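Local coordinates for protein UDP-N-acetylglucosamine 2-epimerase (PDB 4NES) that probably catalyses the reversible epimerization at C-2 that interconverts UDP-N-acetylglucosamine and UDP-N-acetylmannosamine, at residues K245-L248 and K249-N252; G324-K327 and E328-I331; L330-A333 and V334-M337. All blocks are in the same frame, centred on the assembly; numbering follows the deposited sequence.

Interaction 1 (K245-L248 and K249-N252). With UD1 (uridine-diphosphate-N-acetylglucosamine), chain B.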
loop_
_atom_site.group_PDB
_atom_site.type_symbol
_atom_site.label_atom_id
_atom_site.label_comp_id
_atom_site.label_asym_id
_atom_site.label_seq_id
_atom_site.Cartn_x
_atom_site.Cartn_y
_atom_site.Cartn_z
ATOM N N LYS A 245 25.650 13.478 -2.868
ATOM C CA LYS A 245 26.473 14.508 -3.497
ATOM C C LYS A 245 25.643 15.765 -3.737
ATOM O O LYS A 245 26.095 16.881 -3.459
ATOM C CB LYS A 245 27.057 13.991 -4.814
ATOM C CG LYS A 245 28.047 14.957 -5.455
ATOM C CD LYS A 245 28.761 14.320 -6.636
ATOM C CE LYS A 245 29.901 15.205 -7.119
ATOM N NZ LYS A 245 30.699 14.554 -8.194
ATOM N N LYS A 246 24.421 15.571 -4.228
ATOM C CA LYS A 246 23.532 16.681 -4.560
ATOM C C LYS A 246 23.172 17.452 -3.301
ATOM O O LYS A 246 23.195 18.689 -3.289
ATOM C CB LYS A 246 22.274 16.162 -5.263
ATOM C CG LYS A 246 21.212 17.228 -5.501
ATOM C CD LYS A 246 20.033 16.656 -6.269
ATOM C CE LYS A 246 19.234 15.693 -5.414
ATOM N NZ LYS A 246 18.067 15.176 -6.174
ATOM N N ARG A 247 22.867 16.725 -2.229
ATOM C CA ARG A 247 22.519 17.358 -0.958
ATOM C C ARG A 247 23.711 18.051 -0.304
ATOM O O ARG A 247 23.564 19.147 0.237
ATOM C CB ARG A 247 21.923 16.342 0.017
ATOM C CG ARG A 247 20.584 15.764 -0.409
ATOM C CD ARG A 247 19.517 16.839 -0.492
ATOM N NE ARG A 247 18.204 16.249 -0.728
ATOM C CZ ARG A 247 17.097 16.955 -0.920
ATOM N NH1 ARG A 247 17.143 18.281 -0.898
ATOM N NH2 ARG A 247 15.940 16.339 -1.119
ATOM N N LEU A 248 24.882 17.421 -0.340
ATOM C CA LEU A 248 26.079 18.035 0.233
ATOM C C LEU A 248 26.386 19.374 -0.426
ATOM O O LEU A 248 26.780 20.328 0.249
ATOM C CB LEU A 248 27.287 17.104 0.127
ATOM C CG LEU A 248 27.283 15.947 1.125
ATOM C CD1 LEU A 248 28.272 14.878 0.691
ATOM C CD2 LEU A 248 27.616 16.453 2.524
ATOM N N LYS A 249 26.196 19.443 -1.739
ATOM C CA LYS A 249 26.418 20.692 -2.464
ATOM C C LYS A 249 25.324 21.704 -2.139
ATOM O O LYS A 249 25.594 22.895 -1.998
ATOM C CB LYS A 249 26.486 20.433 -3.969
ATOM C CG LYS A 249 27.720 19.654 -4.400
ATOM C CD LYS A 249 27.596 19.177 -5.839
ATOM C CE LYS A 249 28.890 18.556 -6.329
ATOM N NZ LYS A 249 29.959 19.572 -6.487
ATOM N N GLU A 250 24.089 21.225 -2.015
ATOM C CA GLU A 250 22.964 22.099 -1.685
ATOM C C GLU A 250 23.156 22.780 -0.330
ATOM O O GLU A 250 22.818 23.958 -0.157
ATOM C CB GLU A 250 21.653 21.311 -1.689
ATOM C CG GLU A 250 20.470 22.117 -1.167
ATOM C CD GLU A 250 19.177 21.331 -1.161
ATOM O OE1 GLU A 250 19.220 20.110 -1.412
ATOM O OE2 GLU A 250 18.117 21.945 -0.907
ATOM N N PHE A 251 23.717 22.039 0.621
ATOM C CA PHE A 251 23.892 22.534 1.981
ATOM C C PHE A 251 25.284 23.110 2.226
ATOM O O PHE A 251 25.647 23.390 3.370
ATOM C CB PHE A 251 23.600 21.415 2.988
ATOM C CG PHE A 251 22.193 20.892 2.918
ATOM C CD1 PHE A 251 21.137 21.742 2.621
ATOM C CD2 PHE A 251 21.927 19.547 3.130
ATOM C CE1 PHE A 251 19.836 21.263 2.552
ATOM C CE2 PHE A 251 20.631 19.062 3.056
ATOM C CZ PHE A 251 19.585 19.917 2.769
ATOM N N ASN A 252 26.053 23.278 1.153
ATOM C CA ASN A 252 27.423 23.792 1.234
ATOM C C ASN A 252 28.330 23.016 2.188
ATOM O O ASN A 252 29.042 23.604 2.998
ATOM C CB ASN A 252 27.438 25.287 1.581
ATOM C CG ASN A 252 27.789 26.155 0.391
ATOM O OD1 ASN A 252 26.909 26.637 -0.322
ATOM N ND2 ASN A 252 29.084 26.359 0.168
HETATM C "C1'" UD1 B . 16.609 4.727 -3.612
HETATM C "C2'" UD1 B . 15.707 4.014 -2.652
HETATM C "C3'" UD1 B . 16.430 3.567 -1.475
HETATM C "C4'" UD1 B . 17.622 2.770 -1.791
HETATM C "C5'" UD1 B . 18.475 3.476 -2.814
HETATM C "C6'" UD1 B . 19.582 2.627 -3.315
HETATM C "C7'" UD1 B . 13.283 4.853 -2.713
HETATM C "C8'" UD1 B . 12.288 5.835 -2.169
HETATM N "N2'" UD1 B . 14.631 4.933 -2.200
HETATM O "O1'" UD1 B . 17.101 5.867 -3.004
HETATM O "O3'" UD1 B . 15.546 2.803 -0.635
HETATM O "O4'" UD1 B . 18.391 2.523 -0.625
HETATM O "O5'" UD1 B . 17.705 3.835 -3.957
HETATM O "O6'" UD1 B . 20.725 3.316 -3.663
HETATM O "O7'" UD1 B . 12.954 4.022 -3.564
HETATM N N1 UD1 B . 20.269 9.881 -8.738
HETATM C C2 UD1 B . 21.135 9.961 -9.749
HETATM N N3 UD1 B . 21.325 8.922 -10.560
HETATM C C4 UD1 B . 20.645 7.780 -10.394
HETATM C C5 UD1 B . 19.737 7.661 -9.351
HETATM C C6 UD1 B . 19.562 8.749 -8.510
HETATM O O2 UD1 B . 21.772 10.979 -9.938
HETATM O O4 UD1 B . 20.853 6.728 -11.238
HETATM C C1B UD1 B . 20.057 11.021 -7.815
HETATM C C2B UD1 B . 19.073 12.016 -8.281
HETATM O "O2'" UD1 B . 19.475 13.301 -7.875
HETATM C C3B UD1 B . 17.863 11.636 -7.589
HETATM C C4B UD1 B . 18.386 11.197 -6.270
HETATM O O4B UD1 B . 19.624 10.563 -6.532
HETATM O O3B UD1 B . 16.902 12.657 -7.479
HETATM C C5B UD1 B . 17.481 10.242 -5.579
HETATM O O5B UD1 B . 17.088 9.130 -6.342
HETATM P PA UD1 B . 15.954 8.196 -5.841
HETATM O O1A UD1 B . 14.699 8.999 -5.698
HETATM O O2A UD1 B . 15.804 7.068 -6.809
HETATM O O3A UD1 B . 16.314 7.698 -4.402
HETATM P PB UD1 B . 17.671 7.077 -3.839
HETATM O O1B UD1 B . 18.245 8.055 -2.866
HETATM O O2B UD1 B . 18.569 6.625 -4.958
#

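Interaction 2 (G324-K327 and E328-I331)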
loop_
_atom_site.group_PDB
_atom_site.type_symbol
_atom_site.label_atom_id
_atom_site.label_comp_id
_atom_site.label_asym_id
_atom_site.label_seq_id
_atom_site.Cartn_x
_atom_site.Cartn_y
_atom_site.Cartn_z
ATOM N N GLY A 324 23.247 6.727 15.227
ATOM C CA GLY A 324 22.491 7.823 14.649
ATOM C C GLY A 324 23.337 8.998 14.197
ATOM O O GLY A 324 24.347 8.836 13.482
ATOM N N ASP A 325 22.909 10.163 14.692
ATOM C CA ASP A 325 23.369 11.523 14.421
ATOM C C ASP A 325 24.478 11.922 15.395
ATOM O O ASP A 325 25.185 12.917 15.192
ATOM C CB ASP A 325 22.137 12.419 14.688
ATOM C CG ASP A 325 22.395 13.903 14.510
ATOM O OD1 ASP A 325 23.110 14.517 15.328
ATOM O OD2 ASP A 325 21.805 14.486 13.586
ATOM N N ASN A 326 24.618 11.140 16.457
ATOM C CA ASN A 326 25.315 11.554 17.676
ATOM C C ASN A 326 26.824 11.344 17.585
ATOM O O ASN A 326 27.277 10.207 17.475
ATOM C CB ASN A 326 24.733 10.749 18.846
ATOM C CG ASN A 326 25.264 11.183 20.211
ATOM O OD1 ASN A 326 26.464 11.348 20.419
ATOM N ND2 ASN A 326 24.350 11.352 21.157
ATOM N N LYS A 327 27.609 12.419 17.663
ATOM C CA LYS A 327 29.048 12.269 17.472
ATOM C C LYS A 327 29.727 11.586 18.657
ATOM O O LYS A 327 30.707 10.872 18.480
ATOM C CB LYS A 327 29.729 13.591 17.075
ATOM C CG LYS A 327 30.031 14.565 18.189
ATOM C CD LYS A 327 30.575 15.862 17.588
ATOM C CE LYS A 327 30.912 16.887 18.653
ATOM N NZ LYS A 327 31.596 18.068 18.049
ATOM N N GLU A 328 29.193 11.785 19.860
ATOM C CA GLU A 328 29.767 11.143 21.036
ATOM C C GLU A 328 29.532 9.632 20.974
ATOM O O GLU A 328 30.420 8.843 21.305
ATOM C CB GLU A 328 29.169 11.718 22.321
ATOM C CG GLU A 328 28.907 13.214 22.276
ATOM C CD GLU A 328 30.160 14.052 22.434
ATOM O OE1 GLU A 328 31.075 13.642 23.175
ATOM O OE2 GLU A 328 30.212 15.132 21.826
ATOM N N LYS A 329 28.340 9.234 20.540
ATOM C CA LYS A 329 28.049 7.816 20.351
ATOM C C LYS A 329 28.957 7.240 19.271
ATOM O O LYS A 329 29.420 6.106 19.380
ATOM C CB LYS A 329 26.587 7.592 19.966
ATOM C CG LYS A 329 25.587 7.699 21.120
ATOM C CD LYS A 329 24.206 7.230 20.672
ATOM C CE LYS A 329 23.193 7.243 21.810
ATOM N NZ LYS A 329 22.700 8.610 22.118
ATOM N N LEU A 330 29.213 8.031 18.233
ATOM C CA LEU A 330 30.086 7.587 17.149
ATOM C C LEU A 330 31.516 7.382 17.647
ATOM O O LEU A 330 32.155 6.377 17.341
ATOM C CB LEU A 330 30.048 8.588 15.997
ATOM C CG LEU A 330 31.026 8.347 14.850
ATOM C CD1 LEU A 330 30.768 7.006 14.184
ATOM C CD2 LEU A 330 30.902 9.481 13.842
ATOM N N ILE A 331 32.015 8.330 18.434
ATOM C CA ILE A 331 33.368 8.220 18.964
ATOM C C ILE A 331 33.534 6.974 19.834
ATOM O O ILE A 331 34.499 6.223 19.673
ATOM C CB ILE A 331 33.778 9.490 19.748
ATOM C CG1 ILE A 331 33.859 10.689 18.801
ATOM C CG2 ILE A 331 35.110 9.283 20.455
ATOM C CD1 ILE A 331 34.772 10.469 17.603
#

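Interaction 3 (L330-A333 and V334-M337)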
loop_
_atom_site.group_PDB
_atom_site.type_symbol
_atom_site.label_atom_id
_atom_site.label_comp_id
_atom_site.label_asym_id
_atom_site.label_seq_id
_atom_site.Cartn_x
_atom_site.Cartn_y
_atom_site.Cartn_z
ATOM N N LEU A 330 29.213 8.031 18.233
ATOM C CA LEU A 330 30.086 7.587 17.149
ATOM C C LEU A 330 31.516 7.382 17.647
ATOM O O LEU A 330 32.155 6.377 17.341
ATOM C CB LEU A 330 30.048 8.588 15.997
ATOM C CG LEU A 330 31.026 8.347 14.850
ATOM C CD1 LEU A 330 30.768 7.006 14.184
ATOM C CD2 LEU A 330 30.902 9.481 13.842
ATOM N N ILE A 331 32.015 8.330 18.434
ATOM C CA ILE A 331 33.368 8.220 18.964
ATOM C C ILE A 331 33.534 6.974 19.834
ATOM O O ILE A 331 34.499 6.223 19.673
ATOM C CB ILE A 331 33.778 9.490 19.748
ATOM C CG1 ILE A 331 33.859 10.689 18.801
ATOM C CG2 ILE A 331 35.110 9.283 20.455
ATOM C CD1 ILE A 331 34.772 10.469 17.603
ATOM N N LYS A 332 32.586 6.747 20.738
ATOM C CA LYS A 332 32.649 5.584 21.620
ATOM C C LYS A 332 32.542 4.286 20.826
ATOM O O LYS A 332 33.261 3.321 21.097
ATOM C CB LYS A 332 31.546 5.635 22.674
ATOM C CG LYS A 332 31.494 4.402 23.574
ATOM C CD LYS A 332 32.772 4.247 24.394
ATOM C CE LYS A 332 32.654 3.106 25.395
ATOM N NZ LYS A 332 33.753 3.132 26.400
ATOM N N ALA A 333 31.649 4.272 19.842
ATOM C CA ALA A 333 31.472 3.095 18.992
ATOM C C ALA A 333 32.738 2.716 18.220
ATOM O O ALA A 333 33.026 1.531 18.042
ATOM C CB ALA A 333 30.319 3.309 18.038
ATOM N N VAL A 334 33.482 3.711 17.748
ATOM C CA VAL A 334 34.725 3.434 17.041
ATOM C C VAL A 334 35.709 2.726 17.967
ATOM O O VAL A 334 36.337 1.742 17.580
ATOM C CB VAL A 334 35.341 4.713 16.436
ATOM C CG1 VAL A 334 36.736 4.442 15.915
ATOM C CG2 VAL A 334 34.459 5.248 15.316
ATOM N N GLU A 335 35.825 3.213 19.201
ATOM C CA GLU A 335 36.693 2.568 20.179
ATOM C C GLU A 335 36.282 1.117 20.429
ATOM O O GLU A 335 37.120 0.216 20.417
ATOM C CB GLU A 335 36.694 3.344 21.496
ATOM C CG GLU A 335 37.703 2.831 22.506
ATOM C CD GLU A 335 37.726 3.663 23.771
ATOM O OE1 GLU A 335 38.824 4.091 24.184
ATOM O OE2 GLU A 335 36.643 3.885 24.352
ATOM N N ILE A 336 34.988 0.900 20.644
ATOM C CA ILE A 336 34.457 -0.436 20.893
ATOM C C ILE A 336 34.745 -1.353 19.709
ATOM O O ILE A 336 35.251 -2.463 19.880
ATOM C CB ILE A 336 32.936 -0.384 21.148
ATOM C CG1 ILE A 336 32.640 0.401 22.435
ATOM C CG2 ILE A 336 32.342 -1.789 21.217
ATOM C CD1 ILE A 336 31.173 0.720 22.638
HETATM N N MSE A 337 34.442 -0.878 18.508
HETATM C CA MSE A 337 34.570 -1.718 17.319
HETATM C C MSE A 337 36.020 -1.950 16.884
HETATM O O MSE A 337 36.334 -2.983 16.299
HETATM C CB MSE A 337 33.731 -1.145 16.179
HETATM C CG MSE A 337 32.237 -1.241 16.430
HETATM SE SE MSE A 337 31.734 -3.037 17.015
HETATM C CE MSE A 337 30.168 -3.280 15.905
#

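Interaction 1 (K245-L248 and K249-N252)
R247 and E250, three residues apart near the end of helix 242-250, lie alongside each other, pointing the same way, and are joined by a salt bridge from R247 NH1 to E250 OE1. Followed outward from its backbone, R247 first brings CB to 4.3 Å from CE2 of the F251 ring. A bend beyond CG (chi2 -63°) then turns the chain toward E250, and CD comes to 3.4 Å from E250 OE1. NE turns to another acid, D213, with which it forms a salt bridge. Finally NH1 donates to the syn lone pair of E250 OE1 over 2.8 Å, the carboxylate lying at the guanidinium edge with the two planes only 20° apart. Held by two acids, the guanidinium is probably restrained in its rotation.

One residue earlier K246 reaches away from this pair to the bound UDP-N-acetylglucosamine, where NZ donates to the ribose hydroxyl O2' at 2.9 Å and weakly to O3B; a long flexible amine suits this span. K245 and K249 run side by side with their methylenes in contact, K245 CE to K249 CE 3.6 Å. The like-charged K245 NZ and K249 NZ stay 5.4 Å apart.

The helix ends in a Schellman motif: N252, with positive phi, is its C' residue, N252 N bonds K249 O at 3.2 Å, and L253 N bonds L248 O. Asparagine tolerates this left-handed conformation well. Buried L248 packs on F254 and L257 of helix 254-259 and on L218 of helix 215-232, the helix that F251 also touches, while I240, just after strand 235-239, meets K245 and L248.

Interaction 2 (G324-K327 and E328-I331)
With N326 CG placed opposite its own backbone N (chi1 -174°) and K329 CG leaning back beside the K329 N (chi1 -77°), the asparagine amide and the lysine chain meet at about a right angle over the first turn of helix 327-338. The N326 torsion brings N326 OD1 to 2.8 Å from K329 N, and the N-H points almost straight at it, at 164°. The donor arrives well above the plane of the amide rather than on a lone pair. The same oxygen takes a second, weak and strongly bent bond from E328 N. The K329 torsion lays K329 CG 3.6 Å from N326 CG, so the aliphatic part of the lysine lies against the capping amide. The two nitrogens at the ends, N326 ND2 and K329 NZ, are both donors and merely adjoin.

N326 is thus the N-cap of the helix. The first turn has N-H groups with no preceding carbonyls to bond, and a short side chain with an acceptor at this distance from the backbone, as in asparagine, supplies one. Regular helical bonding begins at once behind it: L330 N bonds N326 O at 3.0 Å, and I331 N bonds K327 O at 2.9 Å. The cap starts the helix that follows strand 320-322, an outermost strand of the six-stranded parallel sheet in this GT-B enzyme. In the linking loop G324 has a positive phi, which glycine adopts more readily than other residues.

K327 and E328 run side by side, E328 OE2 lying 3.7 Å from K327 CG, yet E328 OE2 and K327 NZ stay 5.0 Å apart. K327 NZ forms salt bridges instead with E223 and E227 of helix 215-232, to which its extended chain carries the charge. D325 accepts from N220 on that same helix.

Interaction 3 (L330-A333 and V334-M337)
K332 lies within range of both E335 and I336, three and four residues further along helix 327-338, about one turn on. The ionic part is loose: K332 NZ and E335 OE2 form a long salt bridge at 3.6 Å. A bend in the lysine chain beyond CG (chi2 63°) swings its outer atoms along the helix, toward both partners.

Apolar contacts are of two sorts. On the exposed side I336 CD1 touches the lysine methylenes, 3.8 Å from K332 CG, giving the end of an exposed apolar chain some cover. On the inner side L330 CD1 meets V334 CG2 at 4.2 Å; these two, with A333 and the selenomethionine at M337, pack on I303 of strand 302-304. A333, small enough to sit close against the sheet, also touches I321 of strand 320-322.

Backbone bonds run regularly from each N-H to the carbonyl four residues earlier. V334 N to L330 O is 3.0 Å and M337 N to A333 O 2.8 Å, but E335 N to I331 O is weak at 3.3 Å. I331 O accepts as well from the hydroxyl of Y232 on helix 215-232, so this carbonyl has a second donor besides its weak helical one.

The chemistry is that of an amphipathic helix: leucine, alanine and valine turn to the sheet and, at L330 and V334, to helix 215-232, while K332 and E335, paired only loosely, lie on the exposed side with I336.

Interactions 2 and 3 are successive parts of helix 327-338: they share L330 and I331, and their centres are 9 Å apart, the cap of interaction 2 starting the helix that interaction 3 continues. Interaction 1 lies earlier in the chain, its centre 21 Å from that of interaction 2 and 27 Å from that of interaction 3, without touching either. Helix 215-232 is the common neighbour, packed by residues of all three. Interaction 1 alone reaches the substrate: K246 belongs to the UDP-N-acetylglucosamine pocket, and the R247 side chain is about 9 Å from that of H207, the probable active-site residue. Interactions 2 and 3 lie away from the substrate pocket and from H207.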